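Long-range contacts in nucleoside-diphosphate-sugar pyrophosphorylase (Vibrio cholerae, PDB 4EVW), which probably transfers a nucleotidyl group from a nucleoside triphosphate to a sugar phosphate, giving a nucleotide sugar and pyrophosphate: residues Arg85-Thr90 and Leu203-Leu208; Ile2-Ala7 and Thr110-Asp115; Leu184-Glu189 and Asn210-Lys215; Asn143-Lys148 and Thr160-Pro165. The protein carries 1 engineered substitution. All coordinates share one frame; numbering follows the deposited sequence.

Interaction 1 (Arg85-Thr90 and Leu203-Leu208)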
loop_
_atom_site.group_PDB
_atom_site.type_symbol
_atom_site.label_atom_id
_atom_site.label_comp_id
_atom_site.label_asym_id
_atom_site.label_seq_id
_atom_site.Cartn_x
_atom_site.Cartn_y
_atom_site.Cartn_z
ATOM N N ARG A 85 13.917 4.003 -0.815
ATOM C CA ARG A 85 14.172 3.571 0.549
ATOM C C ARG A 85 12.959 2.873 1.163
ATOM O O ARG A 85 12.993 2.462 2.319
ATOM C CB ARG A 85 14.566 4.779 1.405
ATOM C CG ARG A 85 15.775 5.552 0.873
ATOM C CD ARG A 85 16.075 6.781 1.727
ATOM N NE ARG A 85 15.498 8.009 1.185
ATOM C CZ ARG A 85 15.390 9.149 1.864
ATOM N NH1 ARG A 85 15.812 9.223 3.120
ATOM N NH2 ARG A 85 14.871 10.222 1.283
ATOM N N GLY A 86 11.889 2.734 0.388
ATOM C CA GLY A 86 10.700 2.084 0.912
ATOM C C GLY A 86 9.428 2.602 0.270
ATOM O O GLY A 86 9.453 3.596 -0.451
ATOM N N GLN A 87 8.310 1.940 0.544
ATOM C CA GLN A 87 7.030 2.330 -0.048
ATOM C C GLN A 87 6.631 3.790 0.099
ATOM O O GLN A 87 6.015 4.351 -0.806
ATOM C CB GLN A 87 5.896 1.461 0.497
ATOM C CG GLN A 87 5.939 0.016 0.041
ATOM C CD GLN A 87 4.707 -0.752 0.478
ATOM O OE1 GLN A 87 3.946 -0.291 1.332
ATOM N NE2 GLN A 87 4.508 -1.931 -0.099
ATOM N N ALA A 88 6.955 4.410 1.231
ATOM C CA ALA A 88 6.579 5.805 1.418
ATOM C C ALA A 88 7.302 6.687 0.407
ATOM O O ALA A 88 6.713 7.625 -0.131
ATOM C CB ALA A 88 6.888 6.262 2.849
ATOM N N GLU A 89 8.577 6.403 0.148
ATOM C CA GLU A 89 9.299 7.213 -0.822
ATOM C C GLU A 89 8.784 6.896 -2.227
ATOM O O GLU A 89 8.640 7.787 -3.060
ATOM C CB GLU A 89 10.816 6.962 -0.755
ATOM C CG GLU A 89 11.578 7.827 -1.757
ATOM C CD GLU A 89 13.094 7.731 -1.631
ATOM O OE1 GLU A 89 13.614 6.643 -1.306
ATOM O OE2 GLU A 89 13.763 8.753 -1.884
ATOM N N THR A 90 8.508 5.622 -2.488
ATOM C CA THR A 90 7.997 5.220 -3.795
ATOM C C THR A 90 6.726 6.001 -4.113
ATOM O O THR A 90 6.579 6.552 -5.208
ATOM C CB THR A 90 7.695 3.715 -3.822
ATOM O OG1 THR A 90 8.907 2.992 -3.559
ATOM C CG2 THR A 90 7.136 3.300 -5.186
ATOM N N LEU A 203 11.822 3.818 4.659
ATOM C CA LEU A 203 10.697 4.733 4.793
ATOM C C LEU A 203 9.378 4.015 4.517
ATOM O O LEU A 203 9.004 3.787 3.365
ATOM C CB LEU A 203 10.881 5.910 3.834
ATOM C CG LEU A 203 12.164 6.717 4.045
ATOM C CD1 LEU A 203 12.256 7.829 3.004
ATOM C CD2 LEU A 203 12.165 7.303 5.450
ATOM N N TYR A 204 8.689 3.661 5.595
ATOM C CA TYR A 204 7.416 2.950 5.521
ATOM C C TYR A 204 6.230 3.902 5.631
ATOM O O TYR A 204 6.362 5.012 6.142
ATOM C CB TYR A 204 7.356 1.915 6.639
ATOM C CG TYR A 204 8.479 0.908 6.574
ATOM C CD1 TYR A 204 8.660 0.112 5.440
ATOM C CD2 TYR A 204 9.361 0.745 7.640
ATOM C CE1 TYR A 204 9.692 -0.819 5.372
ATOM C CE2 TYR A 204 10.397 -0.185 7.581
ATOM C CZ TYR A 204 10.554 -0.964 6.444
ATOM O OH TYR A 204 11.570 -1.891 6.381
ATOM N N ILE A 205 5.066 3.450 5.170
ATOM C CA ILE A 205 3.864 4.279 5.195
ATOM C C ILE A 205 3.205 4.452 6.566
ATOM O O ILE A 205 2.843 5.564 6.943
ATOM C CB ILE A 205 2.777 3.718 4.241
ATOM C CG1 ILE A 205 3.332 3.571 2.818
ATOM C CG2 ILE A 205 1.542 4.643 4.266
ATOM C CD1 ILE A 205 3.243 4.814 1.974
ATOM N N ALA A 206 3.034 3.358 7.305
ATOM C CA ALA A 206 2.362 3.421 8.602
ATOM C C ALA A 206 2.841 4.534 9.538
ATOM O O ALA A 206 2.029 5.241 10.131
ATOM C CB ALA A 206 2.436 2.054 9.302
ATOM N N PRO A 207 4.163 4.707 9.686
ATOM C CA PRO A 207 4.679 5.762 10.570
ATOM C C PRO A 207 4.202 7.172 10.200
ATOM O O PRO A 207 4.132 8.055 11.055
ATOM C CB PRO A 207 6.195 5.631 10.418
ATOM C CG PRO A 207 6.381 4.177 10.174
ATOM C CD PRO A 207 5.257 3.838 9.213
ATOM N N LEU A 208 3.877 7.381 8.925
ATOM C CA LEU A 208 3.435 8.696 8.477
ATOM C C LEU A 208 2.192 9.176 9.203
ATOM O O LEU A 208 2.007 10.376 9.387
ATOM C CB LEU A 208 3.178 8.703 6.958
ATOM C CG LEU A 208 4.402 8.411 6.090
ATOM C CD1 LEU A 208 4.084 8.674 4.614
ATOM C CD2 LEU A 208 5.555 9.286 6.546
HETATM O O HOH W 1 5.021 0.757 4.076
#
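Arg85 and Leu203 join first through their backbones. Leu203 N donates to Arg85 O at 2.9 Å. Leu203 O is in turn the acceptor for Ala88 N, at 3.0 Å, in the first turn of helix 87-100. The same oxygen receives a CA-H...O contact from Gly86 CA. Gly86 is the N-cap residue, and its phi/psi of 150°/171° suit a glycine.

Two polar contacts add to these. Glu89 OE1 takes Arg85 N at 2.7 Å and also a weak, long bond from Arg85 NE, which forms part of a salt bridge. A water gives a hydrogen to Gln87 OE1 at 3.1 Å and accepts one from Ile205 N at 2.9 Å, so it links the two segments.

The apolar contacts centre on Ala88 and Leu203. The Arg85 chain bends at chi3 (-97°), which places NE 3.7 Å from Leu203 CD1. That methyl lies over the centre of one face of the guanidinium, 3.6 Å from Arg85 CZ, and the two side chains run side by side. The Ala88 methyl meets Leu203 CB, Ile205 CD1 and Leu208 CD1. Ile205 CD1 also comes within 3.5 Å of Ala88 CA. Tyr183 and Tyr187 of helix 180-191 close in beside this cluster.

The start of helix 87-100 is therefore fixed to the 203-208 loop by two main-chain bonds, a bridging water and the packing around Ala88 and Leu203. Glu89, in the first turn, holds Arg85 N just before the helix. Tyr204 O is covered by the Ala88 methyl and has no polar partner, a likely small cost to the contact.

Interaction 2 (Ile2-Ala7 and Thr110-Asp115); sequences IVIPMA and TVFNID
The Phe112 ring is met at its edge, close to its plane, by Ile4 CD1. Phe40 packs with the same ring in a T-shaped, edge-to-face pair. Phe112 CG is anti to the backbone N (chi1 -170°), and the ring leads away from strand 2-5. Its CB stays close to the strand, 3.7 Å from Ile4 CD1.

The backbones pair as parallel strands. Val3 N donates to Thr110 O at 2.8 Å, and Phe112 N donates to Val3 O at 3.0 Å. Val111 CA adds a CA-H...O contact to Val3 O at 3.3 Å. Past Phe112 the chains no longer bond directly. A water takes over: it donates to Pro5 O at 2.6 Å and accepts from Ile114 N at 2.9 Å.

Side chains alternate across the sheet. On one face Ile2 CD1 lies 3.8 Å from Thr110 CB. On the other, Val3 and Val111 sit together, and Pro5 CD packs 3.8 Å from Val111 CG1. Ile4 CG2 reaches Ile114 CD1 farther on. Thr110 OG1 is bonded to His176.

The parallel pairing is consistent with the Rossmann-like core of nucleotidyltransferases. Strand 49-54 bonds to strand 2-5 along its other edge. Helix 87-100 covers Pro5 and Val111 through Thr90 and Val91, while helix 32-37 packs on Phe112 and Ile114.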
loop_
_atom_site.group_PDB
_atom_site.type_symbol
_atom_site.label_atom_id
_atom_site.label_comp_id
_atom_site.label_asym_id
_atom_site.label_seq_id
_atom_site.Cartn_x
_atom_site.Cartn_y
_atom_site.Cartn_z
ATOM N N ILE A 2 -6.344 4.891 -6.354
ATOM C CA ILE A 2 -5.690 3.715 -5.797
ATOM C C ILE A 2 -4.236 3.764 -6.256
ATOM O O ILE A 2 -3.957 3.790 -7.454
ATOM C CB ILE A 2 -6.347 2.427 -6.314
ATOM C CG1 ILE A 2 -7.853 2.452 -6.022
ATOM C CG2 ILE A 2 -5.702 1.214 -5.656
ATOM C CD1 ILE A 2 -8.208 2.226 -4.577
ATOM N N VAL A 3 -3.319 3.785 -5.296
ATOM C CA VAL A 3 -1.897 3.876 -5.602
ATOM C C VAL A 3 -1.195 2.584 -5.218
ATOM O O VAL A 3 -1.286 2.133 -4.075
ATOM C CB VAL A 3 -1.252 5.044 -4.827
ATOM C CG1 VAL A 3 0.239 5.127 -5.145
ATOM C CG2 VAL A 3 -1.958 6.355 -5.182
ATOM N N ILE A 4 -0.492 1.987 -6.167
ATOM C CA ILE A 4 0.206 0.754 -5.872
ATOM C C ILE A 4 1.703 0.896 -6.073
ATOM O O ILE A 4 2.187 0.917 -7.206
ATOM C CB ILE A 4 -0.255 -0.417 -6.763
ATOM C CG1 ILE A 4 -1.777 -0.413 -6.921
ATOM C CG2 ILE A 4 0.198 -1.743 -6.123
ATOM C CD1 ILE A 4 -2.528 -0.966 -5.733
ATOM N N PRO A 5 2.430 1.058 -5.000
ATOM C CA PRO A 5 3.875 1.141 -5.078
ATOM C C PRO A 5 4.438 -0.251 -5.353
ATOM O O PRO A 5 4.171 -1.140 -4.625
ATOM C CB PRO A 5 4.261 1.644 -3.711
ATOM C CG PRO A 5 3.139 1.283 -2.839
ATOM C CD PRO A 5 1.934 1.081 -3.627
HETATM N N MSE A 6 5.168 -0.432 -6.421
HETATM C CA MSE A 6 5.696 -1.732 -6.730
HETATM C C MSE A 6 7.044 -1.609 -7.381
HETATM O O MSE A 6 7.286 -2.239 -8.331
HETATM C CB MSE A 6 4.745 -2.525 -7.619
HETATM C CG MSE A 6 4.006 -1.721 -8.636
HETATM SE SE MSE A 6 2.795 -2.713 -9.839
HETATM C CE MSE A 6 3.971 -4.012 -10.564
ATOM N N ALA A 7 7.898 -0.795 -6.798
ATOM C CA ALA A 7 9.189 -0.504 -7.333
ATOM C C ALA A 7 10.261 -1.251 -6.588
ATOM O O ALA A 7 11.390 -1.176 -6.928
ATOM C CB ALA A 7 9.453 0.937 -7.272
ATOM N N THR A 110 -5.340 5.949 -1.846
ATOM C CA THR A 110 -5.463 4.697 -1.126
ATOM C C THR A 110 -4.263 3.874 -1.535
ATOM O O THR A 110 -4.208 3.358 -2.649
ATOM C CB THR A 110 -6.757 3.990 -1.534
ATOM O OG1 THR A 110 -7.867 4.827 -1.197
ATOM C CG2 THR A 110 -6.894 2.660 -0.821
ATOM N N VAL A 111 -3.287 3.771 -0.642
ATOM C CA VAL A 111 -2.076 3.017 -0.946
ATOM C C VAL A 111 -2.280 1.554 -0.614
ATOM O O VAL A 111 -2.778 1.212 0.451
ATOM C CB VAL A 111 -0.873 3.551 -0.149
ATOM C CG1 VAL A 111 0.398 2.803 -0.552
ATOM C CG2 VAL A 111 -0.729 5.042 -0.387
ATOM N N PHE A 112 -1.882 0.688 -1.535
ATOM C CA PHE A 112 -2.045 -0.740 -1.339
ATOM C C PHE A 112 -0.811 -1.419 -1.918
ATOM O O PHE A 112 -0.095 -0.822 -2.712
ATOM C CB PHE A 112 -3.294 -1.198 -2.081
ATOM C CG PHE A 112 -3.700 -2.603 -1.777
ATOM C CD1 PHE A 112 -4.065 -2.971 -0.486
ATOM C CD2 PHE A 112 -3.736 -3.557 -2.784
ATOM C CE1 PHE A 112 -4.465 -4.278 -0.205
ATOM C CE2 PHE A 112 -4.132 -4.863 -2.517
ATOM C CZ PHE A 112 -4.498 -5.225 -1.227
ATOM N N ASN A 113 -0.547 -2.659 -1.533
ATOM C CA ASN A 113 0.627 -3.307 -2.087
ATOM C C ASN A 113 0.268 -4.547 -2.882
ATOM O O ASN A 113 -0.746 -5.207 -2.634
ATOM C CB ASN A 113 1.639 -3.615 -0.987
ATOM C CG ASN A 113 1.149 -4.654 -0.025
ATOM O OD1 ASN A 113 1.307 -5.850 -0.258
ATOM N ND2 ASN A 113 0.540 -4.208 1.065
ATOM N N ILE A 114 1.119 -4.853 -3.845
ATOM C CA ILE A 114 0.903 -5.974 -4.733
ATOM C C ILE A 114 1.087 -7.351 -4.072
ATOM O O ILE A 114 0.803 -8.376 -4.690
ATOM C CB ILE A 114 1.813 -5.800 -5.983
ATOM C CG1 ILE A 114 1.066 -6.250 -7.234
ATOM C CG2 ILE A 114 3.129 -6.528 -5.797
ATOM C CD1 ILE A 114 -0.186 -5.433 -7.517
ATOM N N ASP A 115 1.526 -7.363 -2.810
ATOM C CA ASP A 115 1.736 -8.612 -2.059
ATOM C C ASP A 115 0.481 -9.046 -1.313
ATOM O O ASP A 115 0.478 -10.077 -0.644
ATOM C CB ASP A 115 2.821 -8.453 -0.988
ATOM C CG ASP A 115 4.130 -7.956 -1.539
ATOM O OD1 ASP A 115 4.565 -8.460 -2.593
ATOM O OD2 ASP A 115 4.734 -7.070 -0.896
HETATM O O HOH W 2 3.716 -3.611 -3.795
#

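Interaction 3 (Leu184-Glu189 and Asn210-Lys215). Engineered in segment 210-215: Glu211 (natural residue Leu).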
loop_
_atom_site.group_PDB
_atom_site.type_symbol
_atom_site.label_atom_id
_atom_site.label_comp_id
_atom_site.label_asym_id
_atom_site.label_seq_id
_atom_site.Cartn_x
_atom_site.Cartn_y
_atom_site.Cartn_z
ATOM N N LEU A 184 1.574 13.995 1.484
ATOM C CA LEU A 184 2.843 14.630 1.146
ATOM C C LEU A 184 3.417 15.472 2.283
ATOM O O LEU A 184 4.631 15.520 2.482
ATOM C CB LEU A 184 2.696 15.464 -0.133
ATOM C CG LEU A 184 2.412 14.628 -1.390
ATOM C CD1 LEU A 184 2.170 15.547 -2.576
ATOM C CD2 LEU A 184 3.577 13.685 -1.676
ATOM N N GLU A 185 2.547 16.127 3.042
ATOM C CA GLU A 185 3.004 16.931 4.170
ATOM C C GLU A 185 3.546 16.021 5.278
ATOM O O GLU A 185 4.571 16.319 5.887
ATOM C CB GLU A 185 1.859 17.782 4.706
ATOM C CG GLU A 185 2.257 18.701 5.840
ATOM C CD GLU A 185 3.288 19.741 5.432
ATOM O OE1 GLU A 185 3.500 19.948 4.216
ATOM O OE2 GLU A 185 3.884 20.358 6.341
ATOM N N ALA A 186 2.869 14.904 5.536
ATOM C CA ALA A 186 3.342 13.974 6.560
ATOM C C ALA A 186 4.698 13.410 6.139
ATOM O O ALA A 186 5.599 13.237 6.967
ATOM C CB ALA A 186 2.346 12.848 6.748
ATOM N N TYR A 187 4.837 13.120 4.850
ATOM C CA TYR A 187 6.086 12.594 4.317
ATOM C C TYR A 187 7.211 13.596 4.517
ATOM O O TYR A 187 8.303 13.245 4.960
ATOM C CB TYR A 187 5.966 12.308 2.823
ATOM C CG TYR A 187 7.233 11.711 2.257
ATOM C CD1 TYR A 187 7.491 10.345 2.373
ATOM C CD2 TYR A 187 8.181 12.511 1.622
ATOM C CE1 TYR A 187 8.666 9.787 1.868
ATOM C CE2 TYR A 187 9.360 11.968 1.115
ATOM C CZ TYR A 187 9.592 10.606 1.236
ATOM O OH TYR A 187 10.742 10.056 0.716
ATOM N N ARG A 188 6.942 14.832 4.196
ATOM C CA ARG A 188 7.947 15.890 4.319
ATOM C C ARG A 188 8.378 16.016 5.747
ATOM O O ARG A 188 9.519 16.087 6.016
ATOM C CB ARG A 188 7.390 17.227 3.865
ATOM C CG ARG A 188 7.322 17.346 2.380
ATOM C CD ARG A 188 7.124 18.790 2.008
ATOM N NE ARG A 188 5.733 19.191 2.168
ATOM C CZ ARG A 188 4.803 19.016 1.236
ATOM N NH1 ARG A 188 5.121 18.450 0.079
ATOM N NH2 ARG A 188 3.559 19.406 1.464
ATOM N N GLU A 189 7.460 16.025 6.673
ATOM C CA GLU A 189 7.789 16.127 8.084
ATOM C C GLU A 189 8.597 14.913 8.525
ATOM O O GLU A 189 9.608 15.043 9.216
ATOM C CB GLU A 189 6.508 16.228 8.905
ATOM C CG GLU A 189 5.778 17.547 8.731
ATOM C CD GLU A 189 6.490 18.699 9.422
ATOM O OE1 GLU A 189 7.396 18.439 10.243
ATOM O OE2 GLU A 189 6.132 19.866 9.154
ATOM N N ASN A 210 1.553 9.100 12.259
ATOM C CA ASN A 210 1.876 9.777 13.514
ATOM C C ASN A 210 2.022 11.276 13.299
ATOM O O ASN A 210 1.677 12.065 14.176
ATOM C CB ASN A 210 3.147 9.195 14.138
ATOM C CG ASN A 210 2.938 7.786 14.645
ATOM O OD1 ASN A 210 1.943 7.504 15.307
ATOM N ND2 ASN A 210 3.871 6.896 14.338
ATOM N N GLU A 211 2.516 11.669 12.127
ATOM C CA GLU A 211 2.670 13.090 11.821
ATOM C C GLU A 211 1.279 13.718 11.695
ATOM O O GLU A 211 1.038 14.835 12.157
ATOM C CB GLU A 211 3.445 13.277 10.507
ATOM C CG GLU A 211 4.855 12.669 10.479
ATOM C CD GLU A 211 5.846 13.403 11.375
ATOM O OE1 GLU A 211 5.521 14.515 11.844
ATOM O OE2 GLU A 211 6.956 12.873 11.601
ATOM N N LEU A 212 0.356 12.991 11.071
ATOM C CA LEU A 212 -1.004 13.491 10.893
ATOM C C LEU A 212 -1.772 13.537 12.216
ATOM O O LEU A 212 -2.507 14.489 12.491
ATOM C CB LEU A 212 -1.759 12.621 9.876
ATOM C CG LEU A 212 -1.160 12.587 8.463
ATOM C CD1 LEU A 212 -2.083 11.819 7.532
ATOM C CD2 LEU A 212 -0.966 14.008 7.949
ATOM N N ILE A 213 -1.606 12.503 13.032
ATOM C CA ILE A 213 -2.273 12.447 14.328
ATOM C C ILE A 213 -1.774 13.586 15.222
ATOM O O ILE A 213 -2.558 14.227 15.917
ATOM C CB ILE A 213 -2.024 11.077 15.006
ATOM C CG1 ILE A 213 -2.747 9.983 14.215
ATOM C CG2 ILE A 213 -2.513 11.094 16.458
ATOM C CD1 ILE A 213 -2.386 8.575 14.631
ATOM N N GLN A 214 -0.474 13.851 15.193
ATOM C CA GLN A 214 0.078 14.931 16.005
ATOM C C GLN A 214 -0.495 16.279 15.594
ATOM O O GLN A 214 -0.692 17.157 16.434
ATOM C CB GLN A 214 1.601 14.958 15.890
ATOM C CG GLN A 214 2.296 13.971 16.805
ATOM C CD GLN A 214 3.761 13.821 16.476
ATOM O OE1 GLN A 214 4.417 14.786 16.088
ATOM N NE2 GLN A 214 4.289 12.611 16.641
ATOM N N LYS A 215 -0.762 16.446 14.300
ATOM C CA LYS A 215 -1.321 17.698 13.806
ATOM C C LYS A 215 -2.814 17.807 14.063
ATOM O O LYS A 215 -3.448 18.783 13.677
ATOM C CB LYS A 215 -1.032 17.866 12.313
ATOM C CG LYS A 215 0.376 18.367 12.033
ATOM C CD LYS A 215 0.642 18.514 10.545
ATOM C CE LYS A 215 0.673 17.164 9.848
ATOM N NZ LYS A 215 2.003 16.892 9.231
#
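Ala186 presses its methyl against Leu212, with Ala186 CB 3.7 Å from Leu212 CD2. The same methyl also lies against the CB of Glu211. Leu212 and Glu211 thus flank the small side chain where the two helices come together. The axes of helices 184-189 and 210-214 approach to 9.1 Å at a steep 105°, so the contact is short along both.

Glu211 is an engineered residue; the natural sequence has leucine here. Its CG sits 3.6 Å from Ala186 O. The chain bends at chi2 (-70°), which turns CD toward the first helix. Glu211 OE1 then rests 3.5 Å from Glu189 CB. A magnesium ion lies about 4 Å from the Glu211 side chain, and Arg193 and Tyr190 also touch that side chain.

Lys215 comes in from the end of the second helix. Its NZ is 3.9 Å from both Glu185 CG and Glu189 CG, and so meets the aliphatic parts of the two acids. Their carboxylates are not in contact with it; Glu185 OE2 is 4.9 Å from Lys215 NZ. Glu185 OE1 is gripped instead by Arg188 NE and NH2, in a salt bridge within its own helix.

No hydrogen bond or salt bridge spans the two segments. They meet by van der Waals contact, at Ala186 and also at Glu189 and Lys215. Around that contact the charges are mixed. Glu189 OE1 and Glu211 OE1 stand 4.6 Å apart and would repel each other if both are ionised. The Lys215 ammonium probably offsets some of this at longer range, and the magnesium ion may do so at Glu211.

Interaction 4 (Asn143-Lys148 and Thr160-Pro165); sequences NWSFAK and TAEKNP
Phe146 and Ala161 form a hydrogen-bonded pair in the antiparallel beta hairpin of strands 146-149 and 157-161. Phe146 N donates to Ala161 O at 2.7 Å. Ala161 N returns a bond to Phe146 O at 3.0 Å. Next to it, Ala147 and Thr160 make a non-hydrogen-bonded pair, with Ala147 CB 4.4 Å from Thr160 CG2. Thr160 CA also gives a CA-H...O contact to Phe146 O at 3.1 Å.

The Phe146 ring carries most of the side-chain contact. CG is anti to the carbonyl carbon, beside the backbone N (chi1 -60°), and the ring lies against Pro165. Pro165 CA is over the centre of one face, 3.6 Å from the ring centroid and 13° off the normal, a CH-pi contact. Pro165 CB adds contact at Phe146 CZ, 3.9 Å away. The opposite face has Trp144 CB, offset toward the rim. Ala161 O lies at the ring edge, near its plane.

The hairpin joins the main sheet through its first strand and the residue before it: Ala147 and Ser145 make backbone hydrogen bonds to Leu169 and Ser171 on strand 169-172. Trp144 NE1 bonds to Gly140 O, and Thr160 touches Leu134 on strand 132-138.

Beyond the paired residues, Glu162 bends at chi2 (72°) and turns its carboxylate back to Ser145. Glu162 OE1 comes 3.2 Å from Ser145 CB. Ser145 OG bonds to Tyr175 OH, Thr160 OG1 to Ala206 O, and Thr160 O accepts from Asn210 ND2.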
loop_
_atom_site.group_PDB
_atom_site.type_symbol
_atom_site.label_atom_id
_atom_site.label_comp_id
_atom_site.label_asym_id
_atom_site.label_seq_id
_atom_site.Cartn_x
_atom_site.Cartn_y
_atom_site.Cartn_z
ATOM N N ASN A 143 5.811 -9.045 13.472
ATOM C CA ASN A 143 6.296 -8.512 12.211
ATOM C C ASN A 143 5.235 -7.849 11.340
ATOM O O ASN A 143 5.012 -8.242 10.194
ATOM C CB ASN A 143 7.007 -9.610 11.426
ATOM C CG ASN A 143 7.757 -9.067 10.236
ATOM O OD1 ASN A 143 8.048 -7.873 10.167
ATOM N ND2 ASN A 143 8.087 -9.941 9.294
ATOM N N TRP A 144 4.593 -6.829 11.893
ATOM C CA TRP A 144 3.568 -6.085 11.179
ATOM C C TRP A 144 3.687 -4.630 11.585
ATOM O O TRP A 144 4.470 -4.286 12.467
ATOM C CB TRP A 144 2.164 -6.545 11.589
ATOM C CG TRP A 144 1.905 -8.009 11.518
ATOM C CD1 TRP A 144 2.028 -8.920 12.531
ATOM C CD2 TRP A 144 1.453 -8.736 10.376
ATOM N NE1 TRP A 144 1.673 -10.170 12.087
ATOM C CE2 TRP A 144 1.316 -10.087 10.766
ATOM C CE3 TRP A 144 1.147 -8.378 9.055
ATOM C CZ2 TRP A 144 0.888 -11.082 9.882
ATOM C CZ3 TRP A 144 0.720 -9.365 8.176
ATOM C CH2 TRP A 144 0.595 -10.702 8.594
ATOM N N SER A 145 2.921 -3.774 10.923
ATOM C CA SER A 145 2.866 -2.378 11.316
ATOM C C SER A 145 1.585 -2.404 12.138
ATOM O O SER A 145 0.612 -3.054 11.759
ATOM C CB SER A 145 2.738 -1.433 10.114
ATOM O OG SER A 145 2.280 -2.104 8.957
ATOM N N PHE A 146 1.605 -1.725 13.275
ATOM C CA PHE A 146 0.470 -1.720 14.187
ATOM C C PHE A 146 -0.213 -0.373 14.325
ATOM O O PHE A 146 0.416 0.668 14.167
ATOM C CB PHE A 146 0.937 -2.149 15.578
ATOM C CG PHE A 146 1.532 -3.522 15.623
ATOM C CD1 PHE A 146 2.872 -3.737 15.309
ATOM C CD2 PHE A 146 0.742 -4.608 15.969
ATOM C CE1 PHE A 146 3.413 -5.026 15.344
ATOM C CE2 PHE A 146 1.270 -5.895 16.007
ATOM C CZ PHE A 146 2.607 -6.105 15.694
ATOM N N ALA A 147 -1.507 -0.401 14.628
ATOM C CA ALA A 147 -2.264 0.823 14.859
ATOM C C ALA A 147 -2.814 0.677 16.278
ATOM O O ALA A 147 -3.396 -0.356 16.621
ATOM C CB ALA A 147 -3.404 0.960 13.856
ATOM N N LYS A 148 -2.606 1.697 17.103
ATOM C CA LYS A 148 -3.067 1.669 18.487
ATOM C C LYS A 148 -4.393 2.410 18.639
ATOM O O LYS A 148 -4.512 3.578 18.271
ATOM C CB LYS A 148 -2.009 2.294 19.401
ATOM C CG LYS A 148 -2.343 2.249 20.888
ATOM C CD LYS A 148 -1.229 2.889 21.711
ATOM C CE LYS A 148 -1.544 2.887 23.203
ATOM N NZ LYS A 148 -0.568 3.715 23.973
ATOM N N THR A 160 0.830 4.754 15.555
ATOM C CA THR A 160 1.156 3.629 14.688
ATOM C C THR A 160 2.645 3.351 14.896
ATOM O O THR A 160 3.398 4.239 15.298
ATOM C CB THR A 160 0.924 3.910 13.177
ATOM O OG1 THR A 160 1.750 5.003 12.757
ATOM C CG2 THR A 160 -0.538 4.221 12.899
ATOM N N ALA A 161 3.046 2.112 14.645
ATOM C CA ALA A 161 4.441 1.694 14.781
ATOM C C ALA A 161 4.685 0.642 13.710
ATOM O O ALA A 161 3.799 -0.160 13.419
ATOM C CB ALA A 161 4.684 1.099 16.163
ATOM N N GLU A 162 5.871 0.635 13.114
ATOM C CA GLU A 162 6.145 -0.347 12.074
ATOM C C GLU A 162 6.664 -1.682 12.605
ATOM O O GLU A 162 6.421 -2.718 11.994
ATOM C CB GLU A 162 7.126 0.211 11.039
ATOM C CG GLU A 162 7.351 -0.702 9.827
ATOM C CD GLU A 162 6.163 -0.756 8.873
ATOM O OE1 GLU A 162 5.310 0.156 8.923
ATOM O OE2 GLU A 162 6.092 -1.704 8.054
ATOM N N LYS A 163 7.373 -1.689 13.728
ATOM C CA LYS A 163 7.864 -2.967 14.242
ATOM C C LYS A 163 7.531 -3.163 15.706
ATOM O O LYS A 163 7.597 -4.274 16.227
ATOM C CB LYS A 163 9.379 -3.080 14.054
ATOM C CG LYS A 163 9.872 -2.724 12.662
ATOM C CD LYS A 163 10.151 -3.939 11.796
ATOM C CE LYS A 163 10.651 -3.497 10.429
ATOM N NZ LYS A 163 10.177 -4.400 9.349
ATOM N N ASN A 164 7.178 -2.078 16.375
ATOM C CA ASN A 164 6.834 -2.164 17.778
ATOM C C ASN A 164 5.362 -2.552 17.907
ATOM O O ASN A 164 4.489 -1.880 17.358
ATOM C CB ASN A 164 7.113 -0.825 18.453
ATOM C CG ASN A 164 6.932 -0.887 19.946
ATOM O OD1 ASN A 164 7.035 -1.955 20.550
ATOM N ND2 ASN A 164 6.677 0.263 20.558
ATOM N N PRO A 165 5.076 -3.668 18.605
ATOM C CA PRO A 165 3.714 -4.179 18.824
ATOM C C PRO A 165 2.949 -3.389 19.865
ATOM O O PRO A 165 2.655 -3.897 20.947
ATOM C CB PRO A 165 3.943 -5.607 19.302
ATOM C CG PRO A 165 5.241 -5.968 18.718
ATOM C CD PRO A 165 6.061 -4.719 18.902
#

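In the fold
From the N terminus, strand 2-5 opens interaction 2, which closes when residues 110-115 pair with it. Interaction 1 starts at 85-90, inside that loop, and closes only at 203-208, so the two cross. Interaction 4 is a short hairpin loop nested within interaction 1. Interaction 3 opens at 184-189 and closes at 210-215, so it crosses interaction 1 but follows interactions 2 and 4. Interaction 1 touches all three others, and interactions 3 and 4 touch through Asn210 and Thr160. Together they tie the parallel core and helix 87-100 to helices 180-191 and 208-214 and to the hairpin.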